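Local coordinates for protein Kinase A (Toxoplasma gondii, PDB 5J3U) that binds cAMP through two cyclic nucleotide-binding domains and, as a PKA regulatory chain, probably holds the kinase catalytic subunit inhibited until cAMP arrives, at residues G167-Q173 with R223-A229; S45-E51 with R99-S105; I143-M147 with L246-V250. All coordinates share one frame; numbering follows the deposited sequence.

Interaction 1 of 3, residues G167-Q173 with R223-A229; sequences GAYIVRQ and RAANVIA. With CMP (adenosine-3',5'-cyclic-monophosphate), chain B.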
loop_
_atom_site.group_PDB
_atom_site.type_symbol
_atom_site.label_atom_id
_atom_site.label_comp_id
_atom_site.label_asym_id
_atom_site.label_seq_id
_atom_site.Cartn_x
_atom_site.Cartn_y
_atom_site.Cartn_z
ATOM N N GLY A 167 5.143 -13.343 -19.257
ATOM C CA GLY A 167 6.227 -14.222 -18.794
ATOM C C GLY A 167 6.871 -13.795 -17.482
ATOM O O GLY A 167 7.695 -14.509 -16.965
ATOM N N ALA A 168 6.550 -12.605 -16.971
ATOM C CA ALA A 168 7.126 -12.103 -15.705
ATOM C C ALA A 168 6.550 -12.897 -14.532
ATOM O O ALA A 168 5.350 -13.176 -14.463
ATOM C CB ALA A 168 6.868 -10.630 -15.547
ATOM N N TYR A 169 7.412 -13.337 -13.619
ATOM C CA TYR A 169 6.967 -14.104 -12.469
ATOM C C TYR A 169 6.465 -13.108 -11.448
ATOM O O TYR A 169 7.197 -12.200 -11.048
ATOM C CB TYR A 169 8.125 -14.945 -11.860
ATOM C CG TYR A 169 8.414 -16.200 -12.650
ATOM C CD1 TYR A 169 8.937 -16.109 -13.929
ATOM C CD2 TYR A 169 8.128 -17.466 -12.132
ATOM C CE1 TYR A 169 9.140 -17.241 -14.706
ATOM C CE2 TYR A 169 8.383 -18.619 -12.892
ATOM C CZ TYR A 169 8.888 -18.492 -14.172
ATOM O OH TYR A 169 9.120 -19.664 -14.953
ATOM N N ILE A 170 5.239 -13.293 -11.004
ATOM C CA ILE A 170 4.677 -12.467 -9.910
ATOM C C ILE A 170 5.132 -13.060 -8.556
ATOM O O ILE A 170 5.551 -12.326 -7.660
ATOM C CB ILE A 170 3.144 -12.373 -10.029
ATOM C CG1 ILE A 170 2.770 -11.810 -11.406
ATOM C CG2 ILE A 170 2.518 -11.540 -8.889
ATOM C CD1 ILE A 170 1.287 -11.779 -11.645
ATOM N N VAL A 171 5.022 -14.375 -8.411
ATOM C CA VAL A 171 5.628 -15.105 -7.314
ATOM C C VAL A 171 6.367 -16.315 -7.860
ATOM O O VAL A 171 6.024 -16.852 -8.941
ATOM C CB VAL A 171 4.663 -15.497 -6.177
ATOM C CG1 VAL A 171 3.847 -14.273 -5.674
ATOM C CG2 VAL A 171 3.788 -16.671 -6.549
ATOM N N ARG A 172 7.391 -16.726 -7.112
ATOM C CA ARG A 172 8.192 -17.908 -7.437
ATOM C C ARG A 172 8.090 -18.964 -6.326
ATOM O O ARG A 172 8.157 -18.625 -5.129
ATOM C CB ARG A 172 9.655 -17.476 -7.641
ATOM C CG ARG A 172 9.867 -16.386 -8.704
ATOM C CD ARG A 172 11.261 -15.831 -8.756
ATOM N NE ARG A 172 11.360 -14.683 -9.640
ATOM C CZ ARG A 172 11.620 -14.709 -10.944
ATOM N NH1 ARG A 172 11.644 -13.553 -11.616
ATOM N NH2 ARG A 172 11.855 -15.874 -11.598
ATOM N N GLN A 173 7.981 -20.219 -6.717
ATOM C CA GLN A 173 7.831 -21.296 -5.796
ATOM C C GLN A 173 9.096 -21.355 -4.922
ATOM O O GLN A 173 10.213 -21.227 -5.430
ATOM C CB GLN A 173 7.664 -22.615 -6.519
ATOM C CG GLN A 173 7.451 -23.778 -5.605
ATOM C CD GLN A 173 7.020 -25.069 -6.343
ATOM O OE1 GLN A 173 6.708 -25.059 -7.537
ATOM N NE2 GLN A 173 6.965 -26.141 -5.609
ATOM N N ARG A 223 6.204 -19.807 -0.725
ATOM C CA ARG A 223 5.274 -19.914 -1.858
ATOM C C ARG A 223 5.213 -21.348 -2.375
ATOM O O ARG A 223 6.287 -21.977 -2.611
ATOM C CB ARG A 223 5.757 -19.012 -2.990
ATOM C CG ARG A 223 5.760 -17.500 -2.750
ATOM C CD ARG A 223 4.360 -16.973 -2.352
ATOM N NE ARG A 223 4.350 -15.515 -2.398
ATOM C CZ ARG A 223 3.311 -14.767 -2.027
ATOM N NH1 ARG A 223 2.212 -15.339 -1.582
ATOM N NH2 ARG A 223 3.414 -13.444 -2.096
ATOM N N ALA A 224 4.018 -21.854 -2.569
ATOM C CA ALA A 224 3.769 -23.238 -3.000
ATOM C C ALA A 224 3.754 -23.465 -4.547
ATOM O O ALA A 224 3.704 -24.622 -5.019
ATOM C CB ALA A 224 2.502 -23.785 -2.351
ATOM N N ALA A 225 3.832 -22.385 -5.308
ATOM C CA ALA A 225 3.781 -22.429 -6.778
ATOM C C ALA A 225 4.343 -21.131 -7.333
ATOM O O ALA A 225 4.501 -20.146 -6.590
ATOM C CB ALA A 225 2.339 -22.649 -7.232
ATOM N N ASN A 226 4.701 -21.153 -8.617
ATOM C CA ASN A 226 4.969 -19.981 -9.393
ATOM C C ASN A 226 3.640 -19.415 -9.856
ATOM O O ASN A 226 2.734 -20.203 -10.150
ATOM C CB ASN A 226 5.792 -20.286 -10.628
ATOM C CG ASN A 226 7.059 -21.011 -10.275
ATOM O OD1 ASN A 226 7.908 -20.432 -9.571
ATOM N ND2 ASN A 226 7.188 -22.286 -10.703
ATOM N N VAL A 227 3.548 -18.100 -9.922
ATOM C CA VAL A 227 2.423 -17.422 -10.670
ATOM C C VAL A 227 3.054 -16.481 -11.662
ATOM O O VAL A 227 3.832 -15.568 -11.287
ATOM C CB VAL A 227 1.358 -16.765 -9.764
ATOM C CG1 VAL A 227 0.236 -16.171 -10.647
ATOM C CG2 VAL A 227 0.822 -17.756 -8.731
ATOM N N ILE A 228 2.752 -16.704 -12.955
ATOM C CA ILE A 228 3.413 -16.034 -14.021
ATOM C C ILE A 228 2.393 -15.233 -14.885
ATOM O O ILE A 228 1.375 -15.780 -15.242
ATOM C CB ILE A 228 4.088 -17.085 -14.959
ATOM C CG1 ILE A 228 5.091 -17.982 -14.175
ATOM C CG2 ILE A 228 4.796 -16.364 -16.086
ATOM C CD1 ILE A 228 5.416 -19.278 -14.892
ATOM N N ALA A 229 2.704 -13.999 -15.211
ATOM C CA ALA A 229 1.767 -13.188 -16.039
ATOM C C ALA A 229 1.668 -13.834 -17.445
ATOM O O ALA A 229 2.676 -14.284 -18.008
ATOM C CB ALA A 229 2.254 -11.784 -16.157
HETATM P P CMP B . 1.125 -19.165 -2.339
HETATM O O1P CMP B . 1.193 -18.029 -1.403
HETATM O O2P CMP B . 1.706 -20.509 -1.886
HETATM O "O5'" CMP B . 1.855 -18.715 -3.691
HETATM C "C5'" CMP B . 1.679 -19.562 -4.843
HETATM C "C4'" CMP B . 0.171 -19.532 -5.105
HETATM O "O4'" CMP B . -0.283 -20.344 -6.200
HETATM C "C3'" CMP B . -0.573 -20.170 -3.947
HETATM O "O3'" CMP B . -0.425 -19.336 -2.790
HETATM C "C2'" CMP B . -1.970 -20.330 -4.490
HETATM O "O2'" CMP B . -2.706 -19.074 -4.456
HETATM C "C1'" CMP B . -1.650 -20.578 -5.961
HETATM N N9 CMP B . -1.925 -21.924 -6.365
HETATM C C8 CMP B . -2.586 -22.220 -7.506
HETATM N N7 CMP B . -2.663 -23.595 -7.669
HETATM C C5 CMP B . -2.000 -24.165 -6.639
HETATM C C6 CMP B . -1.703 -25.554 -6.177
HETATM N N6 CMP B . -2.112 -26.650 -6.889
HETATM N N1 CMP B . -1.011 -25.654 -5.032
HETATM C C2 CMP B . -0.539 -24.617 -4.287
HETATM N N3 CMP B . -0.797 -23.321 -4.659
HETATM C C4 CMP B . -1.521 -23.057 -5.772
#

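Interaction 2 of 3, residues S45-E51 with R99-S105; sequences STCLIRE and RAATVTS. With CMP (adenosine-3',5'-cyclic-monophosphate), chain C.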
loop_
_atom_site.group_PDB
_atom_site.type_symbol
_atom_site.label_atom_id
_atom_site.label_comp_id
_atom_site.label_asym_id
_atom_site.label_seq_id
_atom_site.Cartn_x
_atom_site.Cartn_y
_atom_site.Cartn_z
ATOM N N SER A 45 11.640 14.860 19.521
ATOM C CA SER A 45 10.763 15.667 20.382
ATOM C C SER A 45 10.385 17.019 19.838
ATOM O O SER A 45 10.217 17.994 20.592
ATOM C CB SER A 45 11.340 15.807 21.791
ATOM O OG SER A 45 11.783 14.553 22.246
ATOM N N THR A 46 10.183 17.046 18.526
ATOM C CA THR A 46 9.706 18.212 17.816
ATOM C C THR A 46 8.210 18.034 17.543
ATOM O O THR A 46 7.781 17.069 16.886
ATOM C CB THR A 46 10.406 18.393 16.432
ATOM O OG1 THR A 46 11.831 18.483 16.577
ATOM C CG2 THR A 46 9.883 19.627 15.709
ATOM N N CYS A 47 7.446 19.032 17.955
ATOM C CA CYS A 47 6.040 19.044 17.764
ATOM C C CYS A 47 5.693 19.646 16.410
ATOM O O CYS A 47 5.370 20.825 16.302
ATOM C CB CYS A 47 5.373 19.825 18.913
ATOM S SG CYS A 47 3.578 19.754 18.785
ATOM N N LEU A 48 5.686 18.794 15.376
ATOM C CA LEU A 48 5.542 19.223 13.972
ATOM C C LEU A 48 4.179 19.652 13.543
ATOM O O LEU A 48 4.064 20.641 12.850
ATOM C CB LEU A 48 6.026 18.107 13.012
ATOM C CG LEU A 48 6.040 18.315 11.489
ATOM C CD1 LEU A 48 6.976 19.432 11.116
ATOM C CD2 LEU A 48 6.553 17.035 10.855
ATOM N N ILE A 49 3.139 18.868 13.864
ATOM C CA ILE A 49 1.785 19.208 13.496
ATOM C C ILE A 49 0.951 19.269 14.775
ATOM O O ILE A 49 1.114 18.418 15.627
ATOM C CB ILE A 49 1.155 18.103 12.594
ATOM C CG1 ILE A 49 1.904 18.034 11.254
ATOM C CG2 ILE A 49 -0.345 18.316 12.413
ATOM C CD1 ILE A 49 1.318 16.995 10.306
ATOM N N ARG A 50 0.051 20.231 14.859
ATOM C CA ARG A 50 -0.732 20.409 16.049
ATOM C C ARG A 50 -2.200 20.280 15.716
ATOM O O ARG A 50 -2.685 20.937 14.816
ATOM C CB ARG A 50 -0.450 21.765 16.673
ATOM C CG ARG A 50 1.034 21.997 16.922
ATOM C CD ARG A 50 1.266 23.093 17.963
ATOM N NE ARG A 50 2.055 24.212 17.448
ATOM C CZ ARG A 50 3.352 24.163 17.137
ATOM N NH1 ARG A 50 4.047 23.030 17.239
ATOM N NH2 ARG A 50 3.961 25.266 16.719
ATOM N N GLU A 51 -2.892 19.413 16.475
ATOM C CA GLU A 51 -4.304 19.159 16.272
ATOM C C GLU A 51 -5.062 20.459 16.263
ATOM O O GLU A 51 -4.794 21.307 17.085
ATOM C CB GLU A 51 -4.849 18.262 17.403
ATOM C CG GLU A 51 -6.260 17.791 17.250
ATOM C CD GLU A 51 -6.725 16.889 18.387
ATOM O OE1 GLU A 51 -5.931 16.525 19.299
ATOM O OE2 GLU A 51 -7.929 16.568 18.337
ATOM N N ARG A 99 -6.214 19.895 11.116
ATOM C CA ARG A 99 -5.417 18.724 11.579
ATOM C C ARG A 99 -6.205 17.854 12.612
ATOM O O ARG A 99 -6.695 18.362 13.603
ATOM C CB ARG A 99 -4.115 19.208 12.234
ATOM C CG ARG A 99 -3.167 20.008 11.318
ATOM C CD ARG A 99 -2.734 19.156 10.111
ATOM N NE ARG A 99 -1.607 19.770 9.429
ATOM C CZ ARG A 99 -1.122 19.351 8.264
ATOM N NH1 ARG A 99 -1.650 18.313 7.648
ATOM N NH2 ARG A 99 -0.120 20.013 7.702
ATOM N N ALA A 100 -6.278 16.556 12.388
ATOM C CA ALA A 100 -7.043 15.629 13.220
ATOM C C ALA A 100 -6.257 15.037 14.395
ATOM O O ALA A 100 -6.818 14.286 15.204
ATOM C CB ALA A 100 -7.544 14.503 12.354
ATOM N N ALA A 101 -4.968 15.331 14.476
ATOM C CA ALA A 101 -4.085 14.830 15.498
ATOM C C ALA A 101 -2.823 15.735 15.516
ATOM O O ALA A 101 -2.587 16.512 14.588
ATOM C CB ALA A 101 -3.681 13.370 15.212
ATOM N N THR A 102 -2.057 15.610 16.583
ATOM C CA THR A 102 -0.785 16.250 16.771
ATOM C C THR A 102 0.286 15.207 16.427
ATOM O O THR A 102 0.160 14.035 16.770
ATOM C CB THR A 102 -0.687 16.715 18.257
ATOM O OG1 THR A 102 -1.551 17.836 18.455
ATOM C CG2 THR A 102 0.716 17.027 18.680
ATOM N N VAL A 103 1.345 15.616 15.740
ATOM C CA VAL A 103 2.379 14.700 15.401
ATOM C C VAL A 103 3.694 15.208 15.999
ATOM O O VAL A 103 4.083 16.334 15.737
ATOM C CB VAL A 103 2.512 14.551 13.869
ATOM C CG1 VAL A 103 3.526 13.466 13.558
ATOM C CG2 VAL A 103 1.190 14.229 13.234
ATOM N N THR A 104 4.376 14.356 16.742
ATOM C CA THR A 104 5.608 14.714 17.407
ATOM C C THR A 104 6.680 13.703 17.101
ATOM O O THR A 104 6.452 12.523 17.218
ATOM C CB THR A 104 5.325 14.787 18.954
ATOM O OG1 THR A 104 4.308 15.758 19.164
ATOM C CG2 THR A 104 6.544 15.256 19.717
ATOM N N SER A 105 7.884 14.146 16.767
ATOM C CA SER A 105 8.958 13.182 16.516
ATOM C C SER A 105 9.414 12.495 17.771
ATOM O O SER A 105 9.511 13.138 18.840
ATOM C CB SER A 105 10.160 13.871 15.875
ATOM O OG SER A 105 10.563 14.988 16.617
HETATM P P CMP C . -3.819 15.367 9.448
HETATM O O1P CMP C . -5.191 15.411 10.182
HETATM O O2P CMP C . -3.666 16.337 8.308
HETATM O "O5'" CMP C . -2.786 15.736 10.625
HETATM C "C5'" CMP C . -2.681 14.805 11.703
HETATM C "C4'" CMP C . -2.291 13.459 11.132
HETATM O "O4'" CMP C . -2.065 12.427 12.044
HETATM C "C3'" CMP C . -3.323 12.945 10.166
HETATM O "O3'" CMP C . -3.400 13.851 9.066
HETATM C "C2'" CMP C . -2.742 11.581 9.940
HETATM O "O2'" CMP C . -1.751 11.601 8.932
HETATM C "C1'" CMP C . -2.123 11.222 11.289
HETATM N N9 CMP C . -2.915 10.216 12.034
HETATM C C8 CMP C . -2.458 8.962 12.352
HETATM N N7 CMP C . -3.439 8.265 13.002
HETATM C C5 CMP C . -4.504 9.029 13.060
HETATM C C6 CMP C . -5.869 8.856 13.612
HETATM N N6 CMP C . -6.237 7.702 14.219
HETATM N N1 CMP C . -6.696 9.892 13.481
HETATM C C2 CMP C . -6.385 11.064 12.854
HETATM N N3 CMP C . -5.150 11.302 12.343
HETATM C C4 CMP C . -4.187 10.333 12.426
HETATM O O HOH W 1 -3.215 16.923 20.214
#

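Interaction 3 of 3, residues I143-M147 with L246-V250; sequences ILDGM and LMGSV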
loop_
_atom_site.group_PDB
_atom_site.type_symbol
_atom_site.label_atom_id
_atom_site.label_comp_id
_atom_site.label_asym_id
_atom_site.label_seq_id
_atom_site.Cartn_x
_atom_site.Cartn_y
_atom_site.Cartn_z
ATOM N N ILE A 143 -14.880 -13.708 -2.884
ATOM C CA ILE A 143 -14.365 -14.133 -1.604
ATOM C C ILE A 143 -14.565 -13.041 -0.548
ATOM O O ILE A 143 -14.626 -13.336 0.652
ATOM C CB ILE A 143 -12.878 -14.544 -1.766
ATOM C CG1 ILE A 143 -12.448 -15.434 -0.617
ATOM C CG2 ILE A 143 -11.932 -13.364 -1.957
ATOM C CD1 ILE A 143 -12.741 -16.867 -0.886
ATOM N N LEU A 144 -14.761 -11.782 -0.992
ATOM C CA LEU A 144 -15.114 -10.681 -0.052
ATOM C C LEU A 144 -16.614 -10.413 0.095
ATOM O O LEU A 144 -17.041 -9.473 0.750
ATOM C CB LEU A 144 -14.406 -9.401 -0.512
ATOM C CG LEU A 144 -12.892 -9.554 -0.660
ATOM C CD1 LEU A 144 -12.344 -8.200 -1.034
ATOM C CD2 LEU A 144 -12.239 -10.084 0.599
ATOM N N ASP A 145 -17.462 -11.260 -0.477
ATOM C CA ASP A 145 -18.889 -11.002 -0.455
ATOM C C ASP A 145 -19.497 -10.975 0.941
ATOM O O ASP A 145 -20.536 -10.381 1.123
ATOM C CB ASP A 145 -19.674 -12.005 -1.349
ATOM C CG ASP A 145 -19.508 -11.731 -2.823
ATOM O OD1 ASP A 145 -18.963 -10.653 -3.200
ATOM O OD2 ASP A 145 -19.911 -12.619 -3.618
ATOM N N GLY A 146 -18.821 -11.582 1.900
ATOM C CA GLY A 146 -19.319 -11.617 3.263
ATOM C C GLY A 146 -19.035 -10.364 4.041
ATOM O O GLY A 146 -19.688 -10.101 5.078
ATOM N N MET A 147 -18.117 -9.542 3.520
ATOM C CA MET A 147 -17.726 -8.315 4.233
ATOM C C MET A 147 -18.816 -7.293 4.074
ATOM O O MET A 147 -19.489 -7.269 3.044
ATOM C CB MET A 147 -16.481 -7.724 3.606
ATOM C CG MET A 147 -15.224 -8.495 3.912
ATOM S SD MET A 147 -13.717 -7.697 3.357
ATOM C CE MET A 147 -12.469 -8.710 4.224
ATOM N N LEU A 246 -7.116 -7.095 8.385
ATOM C CA LEU A 246 -8.299 -6.583 7.702
ATOM C C LEU A 246 -9.217 -7.647 7.088
ATOM O O LEU A 246 -10.399 -7.360 6.838
ATOM C CB LEU A 246 -7.873 -5.639 6.577
ATOM C CG LEU A 246 -7.055 -4.401 6.923
ATOM C CD1 LEU A 246 -6.756 -3.616 5.662
ATOM C CD2 LEU A 246 -7.805 -3.526 7.915
ATOM N N MET A 247 -8.720 -8.861 6.856
ATOM C CA MET A 247 -9.509 -9.850 6.109
ATOM C C MET A 247 -10.475 -10.594 7.008
ATOM O O MET A 247 -11.394 -11.231 6.518
ATOM C CB MET A 247 -8.619 -10.836 5.347
ATOM C CG MET A 247 -7.802 -10.180 4.225
ATOM S SD MET A 247 -8.841 -9.831 2.762
ATOM C CE MET A 247 -8.901 -11.490 2.128
ATOM N N GLY A 248 -10.317 -10.450 8.326
ATOM C CA GLY A 248 -11.264 -11.111 9.234
ATOM C C GLY A 248 -11.500 -12.557 8.922
ATOM O O GLY A 248 -10.567 -13.305 8.628
ATOM N N SER A 249 -12.754 -12.977 8.978
ATOM C CA SER A 249 -13.112 -14.373 8.774
ATOM C C SER A 249 -12.954 -14.837 7.327
ATOM O O SER A 249 -12.987 -16.068 7.068
ATOM C CB SER A 249 -14.540 -14.679 9.330
ATOM O OG SER A 249 -15.544 -14.234 8.450
ATOM N N VAL A 250 -12.682 -13.916 6.391
ATOM C CA VAL A 250 -12.322 -14.369 5.029
ATOM C C VAL A 250 -11.055 -15.273 5.071
ATOM O O VAL A 250 -10.893 -16.151 4.244
ATOM C CB VAL A 250 -12.154 -13.221 4.041
ATOM C CG1 VAL A 250 -11.812 -13.765 2.660
ATOM C CG2 VAL A 250 -13.419 -12.392 3.978
#

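Interaction 1 of 3, residues G167-Q173 with R223-A229
Tyr169 (chi1 -78°) and Ile228 (chi1 -58°) leave the same face of the sheet with like first torsions, CG and CG1 each anti to the carbonyl carbon, and run alongside each other from one non-hydrogen-bonded antiparallel pair. They belong to the beta roll of the second cyclic nucleotide-binding domain, where edge strand 169-171 pairs with strand 226-229. Ile228 CG1 sits over one face of the phenol, 3.7 Å from the centroid of the Tyr169 ring, in a CH-pi contact. Arg172 NH2 lies over the rim of the opposite face, the centre of its guanidinium resting over Tyr169 CB, and the amide of Asn226 meets the ring edge with its plane almost perpendicular.

That amide is fixed at both ends. Gln173 N donates to Asn226 OD1 from above the amide plane (2.9 Å, 168°), while Asn226 ND2 bonds to Thr191 on the neighbouring strand 187-192. Between the Tyr169-Ile228 and Val171-Val227 pairs lies a classic beta bulge, in which Ile170 and Val171 both face Val227. Val227 O takes a short bond from Ile170 N (2.7 Å) and a weak one from Val171 N (3.3 Å).

On the far side of the sheet from Tyr169, Val171 CG2 packs against Val227 CG2 at 3.8 Å. Its other methyl, CG1, lies over the guanidinium face of Arg223, 3.5 Å from Arg223 NE. Bonds from this guanidinium to the carbonyls of Val179 and Gly213 further fix its orientation. Its edge is thereby presented to the bound cAMP: Arg223 NH1 donates to O1P of the phosphate at 2.9 Å, and Ala224 N donates to O2P at 2.8 Å.

Interaction 2 of 3, residues S45-E51 with R99-S105
Ile49 and Arg99 cross at about a right angle, with Ile49 CG2 3.4 Å from Arg99 CD and the Ile49 CD1 methyl over the centre of the guanidinium face. Flanked in this way, Arg99 turns its guanidinium edge to the nucleotide, and Arg99 NH1 donates to O2P of cAMP at 2.9 Å. Ala100 N reaches the other exocyclic oxygen, O1P, at 2.7 Å. Val103 runs beside Ile49 and points the same way.

One layer out, Arg99 NH2 is tied to the carbonyl of Cys57, and a classic beta bulge makes Leu48 and Ile49 share Val103. Thr102, with OG1 anti to its carbonyl carbon (chi1 -72°), accepts an almost straight bond from Glu51 N (2.9 Å to OG1, 173°). A water joins Thr102 OG1 to Glu51 OE1, which Leu71 N also binds. At the end of strand 102-105, Ser105 OG takes the bond from Thr46 N at 2.8 Å and is itself bonded to the carbonyl of Glu43.

Ile49 thus packs, from the adjoining strand, on Arg99 and the Ala100 amide, which with Glu90, Gly89 and Ala92, also bonded to cAMP, form the phosphate-binding cassette typical of a cyclic nucleotide-binding beta roll.

Interaction 3 of 3, residues I143-M147 with L246-V250
Met247 O accepts the backbone N of Val250 at 3.0 Å and is also touched from the other segment by the Met147 CE methyl, at 3.6 Å. The hydrogen bond closes a type II' turn that links helix 240-246 to helix 250-257, with Gly248 at positive phi (49°). Facing it, Met147 N bonds to Leu144 O (3.0 Å) across a type I turn. That turn overlaps the 3-10 segment at Leu144 and leads toward helix 149-157, an order consistent with the N3A motif of a cyclic nucleotide-binding domain. The contact therefore joins two corners of the helical subdomain, and it does so by apolar packing, with no hydrogen bond crossing between the segments.

Val250 carries most of the contact. With CG1 anti to its backbone N (chi1 -179°), both methyls lie near the Ile143 carbonyl oxygen but reach different side chains. Val250 CG1 lies 3.5 Å from Ile143 O and 3.7 Å from Ile143 CG1, whereas Val250 CG2 meets Met147 CE at 3.8 Å. Beyond Val250, Ile143 also packs on Leu254 and Lys257 of helix 250-257, so the start of this helix and its following turns bear on the same residue.

The two methionines differ in shape. Met147 is extended beyond CG, which carries its methyl across to the turn, while Met247 bends at both chi2 and chi3 and folds back toward Leu144. Its terminal methyl CE comes 3.9 Å from Leu144 CD2, the two side chains crossing at about a right angle. Both methionines finally meet where Met147 CE approaches Met247 SD at 4.1 Å.

Overall arrangement
From the N terminus, interaction 2 comes first, pairing 45-51 with 99-105 and closing a loop of 47 residues within the first cyclic nucleotide-binding domain. Helix 116-138 then leads to the second domain, where residues 143-147 open interaction 3, completed only by 246-250 near the C terminus. Interaction 1 opens and closes within that span, so it nests in interaction 3, while interaction 2 stands in series with both. Interactions 1 and 2 are equivalent sites in separate beta rolls, their centres about 43 Å apart. Interaction 3 joins helical elements that come before and after the second roll along the chain, its nearest atoms about 12 Å from interaction 1.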